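Local coordinates for glucose 1-dehydrogenase (Haloferax mediterranei, PDB 2B5W), which catalyses the zinc-dependent oxidation of D-glucose and several other aldose sugars with NAD(+) or, preferentially, NADP(+) as electron acceptor, at residues M1-G9 and V14-E22; P23-R34 and V66-L77. The protein carries 1 engineered substitution. All coordinates share one frame; numbering follows the deposited sequence.

Interaction 1 of 2, residues M1-G9 and V14-E22; sequences MKAIAVKRG and VVIEKPRPE
M1 and P21 cross at about a right angle, with the methyl CE of M1 only 3.4 Å from P21 CD, tighter than usual for two carbons. M1 SD rides beside the backbone of R20, 4.0 Å from R20 CA. M1 reaches this point because its CG stands between the backbone N and the carbonyl carbon (chi1 73°) and the chain beyond runs fully extended. Its backbone is pinned as well: M1 N donates to K18 O at 2.8 Å, and K18 N returns a bond to M1 O at 3.0 Å. Cutting this side chain back to an alanine here would probably leave the ring of P21 and the flank of R20 without their apolar partner. Further along, A3 pairs with I16 and A5 with V14, each through two backbone bonds. I16 spans both alanines on the same face: its CG1, turned between N and the carbonyl carbon (chi1 63°), meets A3 CB at 3.9 Å, while CD1 reaches A5 CB at 3.8 Å. K7 slides past I16 in the opposite direction and lays its CD against V14 CG2. The other face carries K2, I4, V15 and E17, where I4 CD1 meets V15 CG2 at 3.5 Å; K2 NZ and E17 OE1, though opposite in charge, stay 5.7 Å apart. K18 NZ is hydrogen-bonded to H58 of strand 58-60, the strand that flanks 2-7 on its other edge. Alternating hydrogen-bonded and non-hydrogen-bonded pairs between the successive strands 2-7 and 14-17 mark an antiparallel beta hairpin at the N-terminus.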
loop_
_atom_site.group_PDB
_atom_site.type_symbol
_atom_site.label_atom_id
_atom_site.label_comp_id
_atom_site.label_asym_id
_atom_site.label_seq_id
_atom_site.Cartn_x
_atom_site.Cartn_y
_atom_site.Cartn_z
ATOM N N MET A 1 -2.012 -31.967 33.435
ATOM C CA MET A 1 -1.458 -32.211 32.094
ATOM C C MET A 1 -0.094 -31.545 31.929
ATOM O O MET A 1 0.240 -30.590 32.630
ATOM C CB MET A 1 -2.378 -31.665 31.055
ATOM C CG MET A 1 -2.379 -30.200 30.984
ATOM S SD MET A 1 -3.456 -29.665 29.773
ATOM C CE MET A 1 -3.434 -28.049 29.877
ATOM N N LYS A 2 0.650 -32.052 30.946
ATOM C CA LYS A 2 1.962 -31.533 30.601
ATOM C C LYS A 2 1.826 -30.388 29.616
ATOM O O LYS A 2 0.913 -30.397 28.814
ATOM C CB LYS A 2 2.869 -32.602 30.024
ATOM C CG LYS A 2 3.383 -33.569 31.145
ATOM C CD LYS A 2 4.291 -34.701 30.677
ATOM C CE LYS A 2 4.659 -35.625 31.851
ATOM N NZ LYS A 2 5.491 -36.797 31.439
ATOM N N ALA A 3 2.725 -29.420 29.711
ATOM C CA ALA A 3 2.784 -28.294 28.762
ATOM C C ALA A 3 4.241 -27.842 28.615
ATOM O O ALA A 3 5.077 -28.106 29.484
ATOM C CB ALA A 3 1.938 -27.178 29.234
ATOM N N ILE A 4 4.549 -27.172 27.510
ATOM C CA ILE A 4 5.876 -26.655 27.237
ATOM C C ILE A 4 5.805 -25.142 27.365
ATOM O O ILE A 4 4.984 -24.503 26.715
ATOM C CB ILE A 4 6.364 -27.058 25.812
ATOM C CG1 ILE A 4 6.345 -28.582 25.642
ATOM C CG2 ILE A 4 7.738 -26.484 25.558
ATOM C CD1 ILE A 4 7.178 -29.357 26.606
ATOM N N ALA A 5 6.648 -24.576 28.226
ATOM C CA ALA A 5 6.541 -23.170 28.601
ATOM C C ALA A 5 7.904 -22.504 28.701
ATOM O O ALA A 5 8.918 -23.181 28.841
ATOM C CB ALA A 5 5.835 -23.043 29.914
ATOM N N VAL A 6 7.908 -21.180 28.589
ATOM C CA VAL A 6 9.100 -20.388 28.965
ATOM C C VAL A 6 8.816 -19.810 30.372
ATOM O O VAL A 6 7.693 -19.419 30.703
ATOM C CB VAL A 6 9.425 -19.275 27.946
ATOM C CG1 VAL A 6 9.988 -19.877 26.645
ATOM C CG2 VAL A 6 8.221 -18.392 27.649
ATOM N N LYS A 7 9.835 -19.815 31.222
ATOM C CA LYS A 7 9.741 -19.267 32.573
ATOM C C LYS A 7 10.764 -18.144 32.716
ATOM O O LYS A 7 11.761 -18.081 31.971
ATOM C CB LYS A 7 10.069 -20.343 33.612
ATOM C CG LYS A 7 8.921 -21.224 34.083
ATOM C CD LYS A 7 9.475 -22.574 34.548
ATOM C CE LYS A 7 8.733 -23.178 35.730
ATOM N NZ LYS A 7 9.365 -24.493 36.121
ATOM N N ARG A 8 10.498 -17.241 33.661
ATOM C CA ARG A 8 11.506 -16.245 34.030
ATOM C C ARG A 8 12.741 -16.962 34.548
ATOM O O ARG A 8 12.641 -17.824 35.433
ATOM C CB ARG A 8 10.961 -15.328 35.124
ATOM C CG ARG A 8 9.829 -14.425 34.638
ATOM C CD ARG A 8 9.236 -13.561 35.751
ATOM N NE ARG A 8 8.146 -12.691 35.284
ATOM C CZ ARG A 8 7.472 -11.844 36.073
ATOM N NH1 ARG A 8 7.761 -11.738 37.377
ATOM N NH2 ARG A 8 6.479 -11.052 35.648
ATOM N N GLY A 9 13.899 -16.675 33.955
ATOM C CA GLY A 9 15.154 -17.247 34.413
ATOM C C GLY A 9 15.640 -18.489 33.681
ATOM O O GLY A 9 16.826 -18.801 33.753
ATOM N N VAL A 14 10.735 -25.455 28.846
ATOM C CA VAL A 14 10.703 -26.592 29.734
ATOM C C VAL A 14 9.322 -27.181 29.884
ATOM O O VAL A 14 8.326 -26.529 29.591
ATOM C CB VAL A 14 11.196 -26.196 31.123
ATOM C CG1 VAL A 14 12.668 -25.754 31.026
ATOM C CG2 VAL A 14 10.341 -25.100 31.701
ATOM N N VAL A 15 9.274 -28.423 30.361
ATOM C CA VAL A 15 8.022 -29.076 30.660
ATOM C C VAL A 15 7.528 -28.672 32.036
ATOM O O VAL A 15 8.271 -28.725 33.030
ATOM C CB VAL A 15 8.103 -30.629 30.616
ATOM C CG1 VAL A 15 6.740 -31.213 30.807
ATOM C CG2 VAL A 15 8.688 -31.093 29.306
ATOM N N ILE A 16 6.272 -28.252 32.066
ATOM C CA ILE A 16 5.529 -27.983 33.282
ATOM C C ILE A 16 4.272 -28.829 33.355
ATOM O O ILE A 16 3.878 -29.471 32.384
ATOM C CB ILE A 16 5.162 -26.506 33.394
ATOM C CG1 ILE A 16 4.218 -26.058 32.257
ATOM C CG2 ILE A 16 6.418 -25.624 33.366
ATOM C CD1 ILE A 16 3.617 -24.716 32.513
ATOM N N GLU A 17 3.629 -28.804 34.517
ATOM C CA GLU A 17 2.303 -29.379 34.687
ATOM C C GLU A 17 1.322 -28.384 35.259
ATOM O O GLU A 17 1.669 -27.562 36.137
ATOM C CB GLU A 17 2.357 -30.605 35.572
ATOM C CG GLU A 17 3.141 -31.734 34.922
ATOM C CD GLU A 17 3.327 -32.899 35.844
ATOM O OE1 GLU A 17 2.793 -33.965 35.530
ATOM O OE2 GLU A 17 4.010 -32.729 36.876
ATOM N N LYS A 18 0.088 -28.466 34.774
ATOM C CA LYS A 18 -0.990 -27.640 35.254
ATOM C C LYS A 18 -2.281 -28.369 34.973
ATOM O O LYS A 18 -2.309 -29.336 34.207
ATOM C CB LYS A 18 -0.958 -26.277 34.552
ATOM C CG LYS A 18 -1.161 -26.355 33.041
ATOM C CD LYS A 18 -1.494 -24.962 32.483
ATOM C CE LYS A 18 -0.334 -24.065 32.503
ATOM N NZ LYS A 18 -0.718 -22.682 32.026
ATOM N N PRO A 19 -3.351 -27.966 35.630
ATOM C CA PRO A 19 -4.615 -28.686 35.468
ATOM C C PRO A 19 -5.120 -28.615 34.024
ATOM O O PRO A 19 -4.892 -27.602 33.366
ATOM C CB PRO A 19 -5.577 -27.929 36.387
ATOM C CG PRO A 19 -4.718 -27.171 37.324
ATOM C CD PRO A 19 -3.457 -26.839 36.575
ATOM N N ARG A 20 -5.810 -29.651 33.588
ATOM C CA ARG A 20 -6.524 -29.559 32.317
ATOM C C ARG A 20 -7.533 -28.436 32.404
ATOM O O ARG A 20 -8.257 -28.320 33.392
ATOM C CB ARG A 20 -7.317 -30.821 32.074
ATOM C CG ARG A 20 -6.888 -31.659 30.948
ATOM C CD ARG A 20 -7.876 -32.779 30.733
ATOM N NE ARG A 20 -7.214 -34.064 30.807
ATOM C CZ ARG A 20 -7.806 -35.201 30.499
ATOM N NH1 ARG A 20 -7.109 -36.324 30.572
ATOM N NH2 ARG A 20 -9.085 -35.219 30.155
ATOM N N PRO A 21 -7.621 -27.603 31.380
ATOM C CA PRO A 21 -8.652 -26.577 31.364
ATOM C C PRO A 21 -10.042 -27.185 31.156
ATOM O O PRO A 21 -10.177 -28.292 30.625
ATOM C CB PRO A 21 -8.237 -25.718 30.180
ATOM C CG PRO A 21 -7.655 -26.668 29.288
ATOM C CD PRO A 21 -6.798 -27.544 30.158
ATOM N N GLU A 22 -11.048 -26.483 31.679
ATOM C CA GLU A 22 -12.448 -26.832 31.479
ATOM C C GLU A 22 -13.074 -25.751 30.590
ATOM O O GLU A 22 -12.871 -24.554 30.790
ATOM C CB GLU A 22 -13.209 -26.927 32.829
ATOM C CG GLU A 22 -12.550 -27.859 33.842
ATOM C CD GLU A 22 -13.365 -28.032 35.119
ATOM O OE1 GLU A 22 -14.138 -27.115 35.465
ATOM O OE2 GLU A 22 -13.230 -29.086 35.770
#

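Interaction 2 of 2, residues P23-R34 and V66-L77; sequences PESGEALVRTLR and VGVVVDPNDTEL
L33, V66 and V68 form one apolar patch together with G67: L33 CD1 rests 3.7 Å from G67 C, and L33 CB packs over the backbone of V66. V30 CG1, anti to the backbone N (chi1 -177°), lies over G67 CA at 3.6 Å, where a side chain on G67 would collide with it. Farther along, the side chains of L29 and V70 cross obliquely, L29 CD2 3.7 Å from V70 CG2, and A28 CB meets L77 CD1. The guanidinium of R31 is the transition to polar ground: V68 CG1 sits 3.4 Å above its plane, over its centre, while NH2 binds S355 and T356. Backbone bonds hold the strands antiparallel, but two classic beta bulges shift the register. L29 O accepts from both V70 N and D71 N, and V66 O from both L33 N and R34 N. At the polar end the carboxylate of D74 grips the type II turn E24-E27 with both oxygens, each through its syn lone pair: OD1 takes G26 N at 2.8 Å (N-H...O 166°) and OD2 takes the hydroxyl of S25 at 2.8 Å. N73 adds its amide, ND2 donating to E27 O in the planes of both groups. On its own segment, D71 OD1 accepts from N73 N in an Asx turn that runs into the type II' turn P72-T75. Within the GroES-like domain, strand 27-37 is also paired with strand 127-131 through A28 and V30, while V30 and V69 touch V83 of strand 82-85, V66 and V68 touch I82, and A28 and L77 pack on L135 of strand 135-137.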
loop_
_atom_site.group_PDB
_atom_site.type_symbol
_atom_site.label_atom_id
_atom_site.label_comp_id
_atom_site.label_asym_id
_atom_site.label_seq_id
_atom_site.Cartn_x
_atom_site.Cartn_y
_atom_site.Cartn_z
ATOM N N PRO A 23 -13.846 -26.160 29.589
ATOM C CA PRO A 23 -14.461 -25.223 28.653
ATOM C C PRO A 23 -15.573 -24.405 29.293
ATOM O O PRO A 23 -16.397 -24.961 30.019
ATOM C CB PRO A 23 -15.044 -26.123 27.567
ATOM C CG PRO A 23 -15.196 -27.430 28.188
ATOM C CD PRO A 23 -14.168 -27.554 29.284
ATOM N N GLU A 24 -15.526 -23.103 29.068
ATOM C CA GLU A 24 -16.610 -22.182 29.401
ATOM C C GLU A 24 -17.677 -22.200 28.323
ATOM O O GLU A 24 -17.514 -22.818 27.280
ATOM C CB GLU A 24 -16.064 -20.766 29.591
ATOM C CG GLU A 24 -14.997 -20.691 30.670
ATOM C CD GLU A 24 -14.841 -19.312 31.277
ATOM O OE1 GLU A 24 -14.724 -18.341 30.507
ATOM O OE2 GLU A 24 -14.824 -19.205 32.521
ATOM N N SER A 25 -18.799 -21.543 28.563
ATOM C CA SER A 25 -19.846 -21.508 27.549
ATOM C C SER A 25 -19.312 -20.997 26.227
ATOM O O SER A 25 -18.580 -20.000 26.195
ATOM C CB SER A 25 -20.988 -20.579 27.975
ATOM O OG SER A 25 -22.054 -20.592 27.028
ATOM N N GLY A 26 -19.725 -21.648 25.147
ATOM C CA GLY A 26 -19.308 -21.266 23.810
ATOM C C GLY A 26 -17.948 -21.831 23.424
ATOM O O GLY A 26 -17.521 -21.590 22.303
ATOM N N GLU A 27 -17.302 -22.543 24.338
ATOM C CA GLU A 27 -15.978 -23.148 24.107
ATOM C C GLU A 27 -16.056 -24.680 24.002
ATOM O O GLU A 27 -16.835 -25.349 24.689
ATOM C CB GLU A 27 -15.010 -22.813 25.253
ATOM C CG GLU A 27 -14.790 -21.332 25.526
ATOM C CD GLU A 27 -13.710 -21.064 26.562
ATOM O OE1 GLU A 27 -13.488 -21.910 27.468
ATOM O OE2 GLU A 27 -13.060 -19.997 26.432
ATOM N N ALA A 28 -15.142 -25.266 23.220
ATOM C CA ALA A 28 -14.899 -26.691 23.235
ATOM C C ALA A 28 -13.549 -27.032 23.870
ATOM O O ALA A 28 -12.631 -26.219 23.914
ATOM C CB ALA A 28 -14.910 -27.239 21.830
ATOM N N LEU A 29 -13.466 -28.239 24.386
ATOM C CA LEU A 29 -12.206 -28.847 24.835
ATOM C C LEU A 29 -11.597 -29.668 23.706
ATOM O O LEU A 29 -12.248 -30.508 23.099
ATOM C CB LEU A 29 -12.408 -29.740 26.059
ATOM C CG LEU A 29 -11.169 -30.386 26.636
ATOM C CD1 LEU A 29 -10.278 -29.343 27.268
ATOM C CD2 LEU A 29 -11.535 -31.469 27.654
ATOM N N VAL A 30 -10.325 -29.401 23.451
ATOM C CA VAL A 30 -9.569 -29.978 22.350
ATOM C C VAL A 30 -8.372 -30.738 22.915
ATOM O O VAL A 30 -7.621 -30.226 23.758
ATOM C CB VAL A 30 -9.065 -28.856 21.422
ATOM C CG1 VAL A 30 -8.306 -29.484 20.203
ATOM C CG2 VAL A 30 -10.192 -27.893 20.993
ATOM N N ARG A 31 -8.132 -31.941 22.399
ATOM C CA ARG A 31 -6.905 -32.667 22.648
ATOM C C ARG A 31 -5.899 -32.290 21.582
ATOM O O ARG A 31 -6.137 -32.504 20.395
ATOM C CB ARG A 31 -7.135 -34.177 22.632
ATOM C CG ARG A 31 -5.890 -34.976 22.829
ATOM C CD ARG A 31 -6.133 -36.484 23.067
ATOM N NE ARG A 31 -7.138 -37.134 22.206
ATOM C CZ ARG A 31 -6.904 -37.687 21.039
ATOM N NH1 ARG A 31 -7.883 -38.318 20.415
ATOM N NH2 ARG A 31 -5.719 -37.626 20.469
ATOM N N THR A 32 -4.756 -31.780 22.016
ATOM C CA THR A 32 -3.702 -31.363 21.085
ATOM C C THR A 32 -3.089 -32.538 20.350
ATOM O O THR A 32 -2.731 -33.549 20.963
ATOM C CB THR A 32 -2.633 -30.609 21.847
ATOM O OG1 THR A 32 -3.276 -29.535 22.549
ATOM C CG2 THR A 32 -1.622 -29.999 20.921
ATOM N N LEU A 33 -2.983 -32.415 19.025
ATOM C CA LEU A 33 -2.318 -33.429 18.194
ATOM C C LEU A 33 -0.869 -32.975 17.988
ATOM O O LEU A 33 0.045 -33.591 18.506
ATOM C CB LEU A 33 -3.040 -33.635 16.854
ATOM C CG LEU A 33 -4.429 -34.226 17.011
ATOM C CD1 LEU A 33 -5.194 -34.006 15.721
ATOM C CD2 LEU A 33 -4.374 -35.691 17.325
ATOM N N ARG A 34 -0.657 -31.885 17.235
ATOM C CA ARG A 34 0.679 -31.346 16.940
ATOM C C ARG A 34 0.681 -29.841 17.008
ATOM O O ARG A 34 -0.326 -29.204 16.706
ATOM C CB ARG A 34 1.146 -31.778 15.545
ATOM C CG ARG A 34 1.441 -33.266 15.446
ATOM C CD ARG A 34 1.602 -33.734 14.003
ATOM N NE ARG A 34 2.070 -35.111 13.997
ATOM C CZ ARG A 34 2.699 -35.650 12.991
ATOM N NH1 ARG A 34 2.850 -34.985 11.860
ATOM N NH2 ARG A 34 3.167 -36.906 13.105
ATOM N N VAL A 66 -2.976 -28.026 15.806
ATOM C CA VAL A 66 -4.081 -28.834 15.311
ATOM C C VAL A 66 -4.449 -29.825 16.398
ATOM O O VAL A 66 -3.579 -30.371 17.073
ATOM C CB VAL A 66 -3.746 -29.531 13.942
ATOM C CG1 VAL A 66 -2.501 -30.408 14.005
ATOM C CG2 VAL A 66 -4.917 -30.312 13.439
ATOM N N GLY A 67 -5.743 -30.027 16.607
ATOM C CA GLY A 67 -6.210 -30.923 17.623
ATOM C C GLY A 67 -7.512 -31.579 17.243
ATOM O O GLY A 67 -8.020 -31.325 16.144
ATOM N N VAL A 68 -7.996 -32.430 18.144
ATOM C CA VAL A 68 -9.251 -33.149 17.953
ATOM C C VAL A 68 -10.200 -32.701 19.095
ATOM O O VAL A 68 -9.826 -32.663 20.261
ATOM C CB VAL A 68 -9.022 -34.673 17.865
ATOM C CG1 VAL A 68 -8.255 -35.201 19.017
ATOM C CG2 VAL A 68 -10.344 -35.420 17.754
ATOM N N VAL A 69 -11.444 -32.373 18.743
ATOM C CA VAL A 69 -12.434 -31.961 19.726
ATOM C C VAL A 69 -12.791 -33.200 20.526
ATOM O O VAL A 69 -13.138 -34.247 19.958
ATOM C CB VAL A 69 -13.712 -31.388 19.061
ATOM C CG1 VAL A 69 -14.827 -31.166 20.134
ATOM C CG2 VAL A 69 -13.407 -30.100 18.337
ATOM N N VAL A 70 -12.653 -33.099 21.849
ATOM C CA VAL A 70 -12.950 -34.212 22.745
ATOM C C VAL A 70 -14.217 -33.923 23.570
ATOM O O VAL A 70 -14.897 -34.856 23.986
ATOM C CB VAL A 70 -11.764 -34.640 23.640
ATOM C CG1 VAL A 70 -10.624 -35.202 22.787
ATOM C CG2 VAL A 70 -11.271 -33.492 24.510
ATOM N N ASP A 71 -14.545 -32.645 23.777
ATOM C CA ASP A 71 -15.810 -32.246 24.409
ATOM C C ASP A 71 -16.349 -31.004 23.705
ATOM O O ASP A 71 -15.855 -29.897 23.912
ATOM C CB ASP A 71 -15.627 -31.971 25.902
ATOM C CG ASP A 71 -16.935 -31.574 26.604
ATOM O OD1 ASP A 71 -18.012 -31.603 25.971
ATOM O OD2 ASP A 71 -16.958 -31.214 27.803
ATOM N N PRO A 72 -17.372 -31.159 22.856
ATOM C CA PRO A 72 -17.972 -30.001 22.176
ATOM C C PRO A 72 -18.796 -29.060 23.065
ATOM O O PRO A 72 -19.133 -27.974 22.613
ATOM C CB PRO A 72 -18.853 -30.641 21.092
ATOM C CG PRO A 72 -19.116 -31.957 21.543
ATOM C CD PRO A 72 -17.970 -32.429 22.421
ATOM N N ASN A 73 -19.067 -29.484 24.294
ATOM C CA ASN A 73 -19.695 -28.647 25.307
ATOM C C ASN A 73 -20.996 -28.103 24.704
ATOM O O ASN A 73 -21.778 -28.892 24.140
ATOM C CB ASN A 73 -18.709 -27.552 25.760
ATOM C CG ASN A 73 -19.137 -26.857 27.053
ATOM O OD1 ASN A 73 -19.739 -27.481 27.941
ATOM N ND2 ASN A 73 -18.831 -25.550 27.162
ATOM N N ASP A 74 -21.261 -26.805 24.763
ATOM C CA ASP A 74 -22.504 -26.276 24.192
ATOM C C ASP A 74 -22.336 -25.662 22.793
ATOM O O ASP A 74 -23.155 -24.864 22.329
ATOM C CB ASP A 74 -23.211 -25.323 25.174
ATOM C CG ASP A 74 -22.385 -24.106 25.556
ATOM O OD1 ASP A 74 -21.203 -23.976 25.121
ATOM O OD2 ASP A 74 -22.860 -23.215 26.311
ATOM N N THR A 75 -21.290 -26.094 22.085
ATOM C CA THR A 75 -21.020 -25.617 20.744
ATOM C C THR A 75 -21.673 -26.514 19.696
ATOM O O THR A 75 -22.156 -27.599 20.011
ATOM C CB THR A 75 -19.499 -25.571 20.464
ATOM O OG1 THR A 75 -18.974 -26.896 20.325
ATOM C CG2 THR A 75 -18.739 -24.924 21.650
ATOM N N GLU A 76 -21.613 -26.068 18.447
ATOM C CA GLU A 76 -22.078 -26.863 17.305
ATOM C C GLU A 76 -21.001 -27.738 16.688
ATOM O O GLU A 76 -21.234 -28.411 15.691
ATOM C CB GLU A 76 -22.633 -25.949 16.237
ATOM C CG GLU A 76 -23.929 -25.287 16.670
ATOM C CD GLU A 76 -24.454 -24.359 15.615
ATOM O OE1 GLU A 76 -23.907 -23.246 15.497
ATOM O OE2 GLU A 76 -25.397 -24.753 14.901
ATOM N N LEU A 77 -19.814 -27.734 17.273
ATOM C CA LEU A 77 -18.790 -28.699 16.879
ATOM C C LEU A 77 -19.170 -30.085 17.343
ATOM O O LEU A 77 -20.079 -30.266 18.173
ATOM C CB LEU A 77 -17.440 -28.284 17.487
ATOM C CG LEU A 77 -16.888 -26.970 17.002
ATOM C CD1 LEU A 77 -15.660 -26.576 17.827
ATOM C CD2 LEU A 77 -16.514 -27.061 15.531
#

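How the interactions relate
The two contacts follow one another along the chain, interaction 1 closing at E22 just before interaction 2 opens at P23, and their centres lie about 19 Å apart on the same side of the chain's centre. They touch where the connection passes: P21 O is 3.5 Å from L29 CD1. Interaction 1 belongs to a three-stranded antiparallel sheet with 2-7 in the middle, interaction 2 to the larger mixed sheet. Strand 127-131 links them, since F127 meets M1 and R20 while F128 and S130 pair with V30 and A28. Both lie in the catalytic part of the subunit, as expected for this alcohol dehydrogenase family, apart from the parallel, Rossmann-type sheet of the nucleotide-binding region.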